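Side-chain contacts in 3-oxo-tetronate kinase (PDB 3DQQ), which probably phosphorylates 3-oxo-tetronate at its 4-position with ATP, as a member of the four-carbon acid sugar kinase family: residues G168-Q173 with R183-R188; E296-W301 with P311-T316. All coordinates share one frame; numbering follows the deposited sequence.

Contact 1 of 2, residues G168-Q173 with R183-R188; sequences GVIPAQ and RAALSR
A185 meets I170 on the inner side of helix 179-191. Its CB lies 3.7 Å from CD1 of I170, the tip of the longer branch of the isoleucine. The CA atoms of these two residues are 7.0 Å apart. The small methyl of A185 is consistent with this approach. I170 CG1 stands beside its own backbone N (chi1 -56°), and this carries CD1 out to the helix. L186 follows. Its CD2 comes to 4.1 Å from I170 CG1, and the two side chains cross at about a right angle. I170 CD1 also reaches the backbone N of L186, at 4.1 Å. The contact seats helix 179-191 on strand 167-170, the outermost strand at one end of the parallel sheet in the sugar-binding N-terminal domain. Strand 196-199 is its neighbour and adds L199 beside I170 and A197 beside L186. T182 and L189, on the same helix, also touch I170. S187 takes no part in this packing. Its OG donates to R183 O one turn back (3.1 Å), and S187 N reaches the same oxygen from the opposite face of the carbonyl plane.

Contact 2 of 2, residues E296-W301 with P311-T316; sequences EALAQW and PMISAT
W301 and L298 of helix 288-304 pack against P311, just before strand 312-314, and I313 within it. CZ3 of the tryptophan makes its closest approaches. This atom lies 3.9 Å from P311 CB. It is 4.0 Å from the backbone O of M312, and I313 CG1 is a little farther off. All three approach the indole obliquely. W301 CG is anti to its backbone N (chi1 179°), which lets the six-membered part of the ring reach the strand although the CB itself does not point there. One turn earlier, L298 places its CB 4.0 Å from CD1 of I313. The same CD1 is 4.1 Å from L298 O, so I313 meets backbone as well as side chain. The helix and strand segments run roughly antiparallel, with 149° between their directions and axes 10.2 Å apart. They are the last two elements of a beta-alpha-beta unit formed by strand 277-279, helix 288-304 and strand 312-314. M312 points to the other side of the sheet, where it touches Y271 of helix 262-271. In the next shell, R278 makes a cation-pi contact with W301. From helix 336-351, L341 touches L298 and L345 touches I313. Backbone bonds to V255 and S257 hold I313 in the sheet. At the end of the strand, S314 OG accepts from T316 N at 3.1 Å, nearly straight at 168°, and forms an ST turn.

Contacts 1 and 2 lie on opposite sides of the chain's centre. Their centres are 56 Å apart and their nearest atoms about 43 Å apart, so they do not touch. Contact 1 belongs to the sugar-binding N-terminal domain and contact 2 to the nucleotide-binding C-terminal domain. In each, an isoleucine of the strand packs on the helix, I170 in one and I313 in the other, joined in contact 2 by the pair W301 and P311. Contact 1 lies far from the probable ATP site. Contact 2 is nearer to it: the I313 side chain is about 9 Å from that of T364, and the M312 side chain about 10 Å from that of S259.

Contact 1 of 2, residues G168-Q173 with R183-R188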
loop_
_atom_site.group_PDB
_atom_site.type_symbol
_atom_site.label_atom_id
_atom_site.label_comp_id
_atom_site.label_asym_id
_atom_site.label_seq_id
_atom_site.Cartn_x
_atom_site.Cartn_y
_atom_site.Cartn_z
ATOM N N GLY A 168 27.185 -20.222 17.622
ATOM C CA GLY A 168 27.823 -19.484 18.715
ATOM C C GLY A 168 27.774 -18.000 18.493
ATOM O O GLY A 168 27.095 -17.558 17.619
ATOM N N VAL A 169 28.475 -17.233 19.313
ATOM C CA VAL A 169 28.490 -15.768 19.252
ATOM C C VAL A 169 29.899 -15.236 19.516
ATOM O O VAL A 169 30.577 -15.758 20.338
ATOM C CB VAL A 169 27.512 -15.115 20.269
ATOM C CG1 VAL A 169 27.587 -13.592 20.167
ATOM C CG2 VAL A 169 26.080 -15.577 20.024
ATOM N N ILE A 170 30.361 -14.241 18.760
ATOM C CA ILE A 170 31.554 -13.479 19.108
ATOM C C ILE A 170 31.054 -12.097 19.495
ATOM O O ILE A 170 30.604 -11.351 18.669
ATOM C CB ILE A 170 32.555 -13.347 17.939
ATOM C CG1 ILE A 170 32.950 -14.719 17.408
ATOM C CG2 ILE A 170 33.811 -12.580 18.364
ATOM C CD1 ILE A 170 33.732 -15.525 18.327
ATOM N N PRO A 171 31.139 -11.746 20.758
ATOM C CA PRO A 171 30.636 -10.428 21.180
ATOM C C PRO A 171 31.527 -9.232 20.835
ATOM O O PRO A 171 32.740 -9.361 20.733
ATOM C CB PRO A 171 30.565 -10.567 22.703
ATOM C CG PRO A 171 31.583 -11.578 23.022
ATOM C CD PRO A 171 31.732 -12.505 21.868
ATOM N N ALA A 172 30.902 -8.067 20.728
ATOM C CA ALA A 172 31.586 -6.776 20.501
ATOM C C ALA A 172 32.864 -6.625 21.305
ATOM O O ALA A 172 33.927 -6.265 20.789
ATOM C CB ALA A 172 30.658 -5.666 20.829
ATOM N N GLN A 173 32.782 -6.938 22.579
ATOM C CA GLN A 173 33.967 -6.818 23.429
ATOM C C GLN A 173 35.178 -7.604 22.934
ATOM O O GLN A 173 36.307 -7.151 23.128
ATOM C CB GLN A 173 33.637 -7.231 24.854
ATOM C CG GLN A 173 32.800 -6.215 25.573
ATOM C CD GLN A 173 31.297 -6.410 25.437
ATOM O OE1 GLN A 173 30.818 -7.336 24.749
ATOM N NE2 GLN A 173 30.525 -5.520 26.108
ATOM N N ARG A 183 40.257 -14.086 16.571
ATOM C CA ARG A 183 40.612 -15.334 15.877
ATOM C C ARG A 183 40.748 -16.478 16.877
ATOM O O ARG A 183 40.460 -17.612 16.574
ATOM C CB ARG A 183 41.846 -15.046 15.027
ATOM C CG ARG A 183 42.783 -16.108 14.642
ATOM C CD ARG A 183 43.785 -15.382 13.705
ATOM N NE ARG A 183 45.187 -15.831 13.691
ATOM C CZ ARG A 183 46.027 -15.807 14.729
ATOM N NH1 ARG A 183 45.628 -15.461 15.971
ATOM N NH2 ARG A 183 47.270 -16.189 14.533
ATOM N N ALA A 184 41.124 -16.164 18.096
ATOM C CA ALA A 184 41.226 -17.187 19.107
ATOM C C ALA A 184 39.819 -17.654 19.472
ATOM O O ALA A 184 39.572 -18.857 19.576
ATOM C CB ALA A 184 41.971 -16.669 20.318
ATOM N N ALA A 185 38.889 -16.713 19.647
ATOM C CA ALA A 185 37.524 -17.052 20.060
ATOM C C ALA A 185 36.848 -17.887 18.941
ATOM O O ALA A 185 36.088 -18.821 19.213
ATOM C CB ALA A 185 36.742 -15.801 20.387
ATOM N N LEU A 186 37.167 -17.583 17.687
ATOM C CA LEU A 186 36.610 -18.324 16.567
ATOM C C LEU A 186 37.065 -19.757 16.614
ATOM O O LEU A 186 36.241 -20.649 16.557
ATOM C CB LEU A 186 36.982 -17.678 15.232
ATOM C CG LEU A 186 36.114 -16.471 14.863
ATOM C CD1 LEU A 186 36.757 -15.553 13.808
ATOM C CD2 LEU A 186 34.728 -16.979 14.435
ATOM N N SER A 187 38.365 -19.985 16.735
ATOM C CA SER A 187 38.899 -21.339 16.908
ATOM C C SER A 187 38.271 -22.046 18.059
ATOM O O SER A 187 38.002 -23.220 17.998
ATOM C CB SER A 187 40.358 -21.297 17.240
ATOM O OG SER A 187 41.108 -20.663 16.227
ATOM N N ARG A 188 38.067 -21.341 19.137
ATOM C CA ARG A 188 37.520 -21.977 20.303
ATOM C C ARG A 188 36.083 -22.501 20.077
ATOM O O ARG A 188 35.732 -23.621 20.511
ATOM C CB ARG A 188 37.551 -20.988 21.441
ATOM C CG ARG A 188 37.625 -21.653 22.775
ATOM C CD ARG A 188 37.772 -20.624 23.975
ATOM N NE ARG A 188 38.753 -19.516 23.759
ATOM C CZ ARG A 188 38.416 -18.232 23.558
ATOM N NH1 ARG A 188 37.116 -17.863 23.507
ATOM N NH2 ARG A 188 39.365 -17.316 23.378
#

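Contact 2 of 2, residues E296-W301 with P311-T316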
loop_
_atom_site.group_PDB
_atom_site.type_symbol
_atom_site.label_atom_id
_atom_site.label_comp_id
_atom_site.label_asym_id
_atom_site.label_seq_id
_atom_site.Cartn_x
_atom_site.Cartn_y
_atom_site.Cartn_z
ATOM N N GLU A 296 5.202 2.608 -29.634
ATOM C CA GLU A 296 5.758 3.379 -30.752
ATOM C C GLU A 296 5.573 4.881 -30.596
ATOM O O GLU A 296 6.514 5.633 -30.832
ATOM C CB GLU A 296 5.120 2.998 -32.080
ATOM C CG GLU A 296 6.007 2.256 -32.995
ATOM C CD GLU A 296 5.736 2.530 -34.485
ATOM O OE1 GLU A 296 6.731 2.637 -35.266
ATOM O OE2 GLU A 296 4.538 2.631 -34.899
ATOM N N ALA A 297 4.349 5.310 -30.254
ATOM C CA ALA A 297 4.036 6.732 -30.216
ATOM C C ALA A 297 4.879 7.347 -29.128
ATOM O O ALA A 297 5.466 8.403 -29.342
ATOM C CB ALA A 297 2.600 6.961 -29.947
ATOM N N LEU A 298 4.959 6.676 -27.967
ATOM C CA LEU A 298 5.659 7.248 -26.831
ATOM C C LEU A 298 7.162 7.277 -27.087
ATOM O O LEU A 298 7.845 8.138 -26.554
ATOM C CB LEU A 298 5.354 6.506 -25.512
ATOM C CG LEU A 298 3.966 6.682 -24.863
ATOM C CD1 LEU A 298 3.851 5.748 -23.661
ATOM C CD2 LEU A 298 3.620 8.132 -24.479
ATOM N N ALA A 299 7.685 6.349 -27.883
ATOM C CA ALA A 299 9.125 6.323 -28.123
ATOM C C ALA A 299 9.451 7.492 -29.055
ATOM O O ALA A 299 10.358 8.301 -28.789
ATOM C CB ALA A 299 9.578 5.002 -28.696
ATOM N N GLN A 300 8.664 7.610 -30.121
ATOM C CA GLN A 300 8.788 8.725 -31.050
ATOM C C GLN A 300 8.640 10.020 -30.297
ATOM O O GLN A 300 9.333 10.965 -30.568
ATOM C CB GLN A 300 7.757 8.612 -32.174
ATOM C CG GLN A 300 8.009 7.417 -33.135
ATOM C CD GLN A 300 9.414 7.470 -33.802
ATOM O OE1 GLN A 300 10.317 6.678 -33.481
ATOM N NE2 GLN A 300 9.603 8.430 -34.698
ATOM N N TRP A 301 7.780 10.051 -29.300
ATOM C CA TRP A 301 7.654 11.263 -28.525
ATOM C C TRP A 301 8.950 11.565 -27.772
ATOM O O TRP A 301 9.434 12.696 -27.815
ATOM C CB TRP A 301 6.505 11.171 -27.544
ATOM C CG TRP A 301 6.379 12.400 -26.723
ATOM C CD1 TRP A 301 5.759 13.536 -27.072
ATOM C CD2 TRP A 301 6.906 12.622 -25.410
ATOM N NE1 TRP A 301 5.848 14.466 -26.076
ATOM C CE2 TRP A 301 6.541 13.928 -25.033
ATOM C CE3 TRP A 301 7.645 11.841 -24.516
ATOM C CZ2 TRP A 301 6.882 14.476 -23.809
ATOM C CZ3 TRP A 301 7.982 12.385 -23.297
ATOM C CH2 TRP A 301 7.599 13.699 -22.955
ATOM N N PRO A 311 13.535 13.291 -20.963
ATOM C CA PRO A 311 12.100 13.135 -20.904
ATOM C C PRO A 311 11.689 12.025 -19.968
ATOM O O PRO A 311 12.409 11.053 -19.822
ATOM C CB PRO A 311 11.748 12.727 -22.323
ATOM C CG PRO A 311 12.837 13.249 -23.150
ATOM C CD PRO A 311 14.043 13.098 -22.323
ATOM N N MET A 312 10.533 12.177 -19.339
ATOM C CA MET A 312 10.003 11.177 -18.411
ATOM C C MET A 312 8.720 10.548 -18.953
ATOM O O MET A 312 7.857 11.219 -19.514
ATOM C CB MET A 312 9.717 11.803 -17.070
ATOM C CG MET A 312 9.156 10.830 -16.072
ATOM S SD MET A 312 8.998 11.587 -14.454
ATOM C CE MET A 312 10.395 10.869 -13.720
ATOM N N ILE A 313 8.615 9.241 -18.813
ATOM C CA ILE A 313 7.341 8.570 -19.001
ATOM C C ILE A 313 6.979 7.920 -17.671
ATOM O O ILE A 313 7.645 6.983 -17.205
ATOM C CB ILE A 313 7.416 7.586 -20.134
ATOM C CG1 ILE A 313 7.537 8.394 -21.403
ATOM C CG2 ILE A 313 6.186 6.648 -20.181
ATOM C CD1 ILE A 313 7.833 7.538 -22.509
ATOM N N SER A 314 5.936 8.465 -17.061
ATOM C CA SER A 314 5.545 8.114 -15.734
ATOM C C SER A 314 4.217 7.415 -15.744
ATOM O O SER A 314 3.317 7.831 -16.443
ATOM C CB SER A 314 5.420 9.374 -14.896
ATOM O OG SER A 314 4.763 9.088 -13.672
ATOM N N ALA A 315 4.108 6.368 -14.937
ATOM C CA ALA A 315 2.893 5.617 -14.763
ATOM C C ALA A 315 2.381 5.833 -13.340
ATOM O O ALA A 315 1.477 5.150 -12.879
ATOM C CB ALA A 315 3.157 4.169 -15.013
ATOM N N THR A 316 2.922 6.818 -12.645
ATOM C CA THR A 316 2.603 6.953 -11.233
ATOM C C THR A 316 1.218 7.620 -10.994
ATOM O O THR A 316 0.575 7.362 -9.976
ATOM C CB THR A 316 3.821 7.542 -10.384
ATOM O OG1 THR A 316 3.684 8.947 -10.247
ATOM C CG2 THR A 316 5.241 7.159 -10.977
#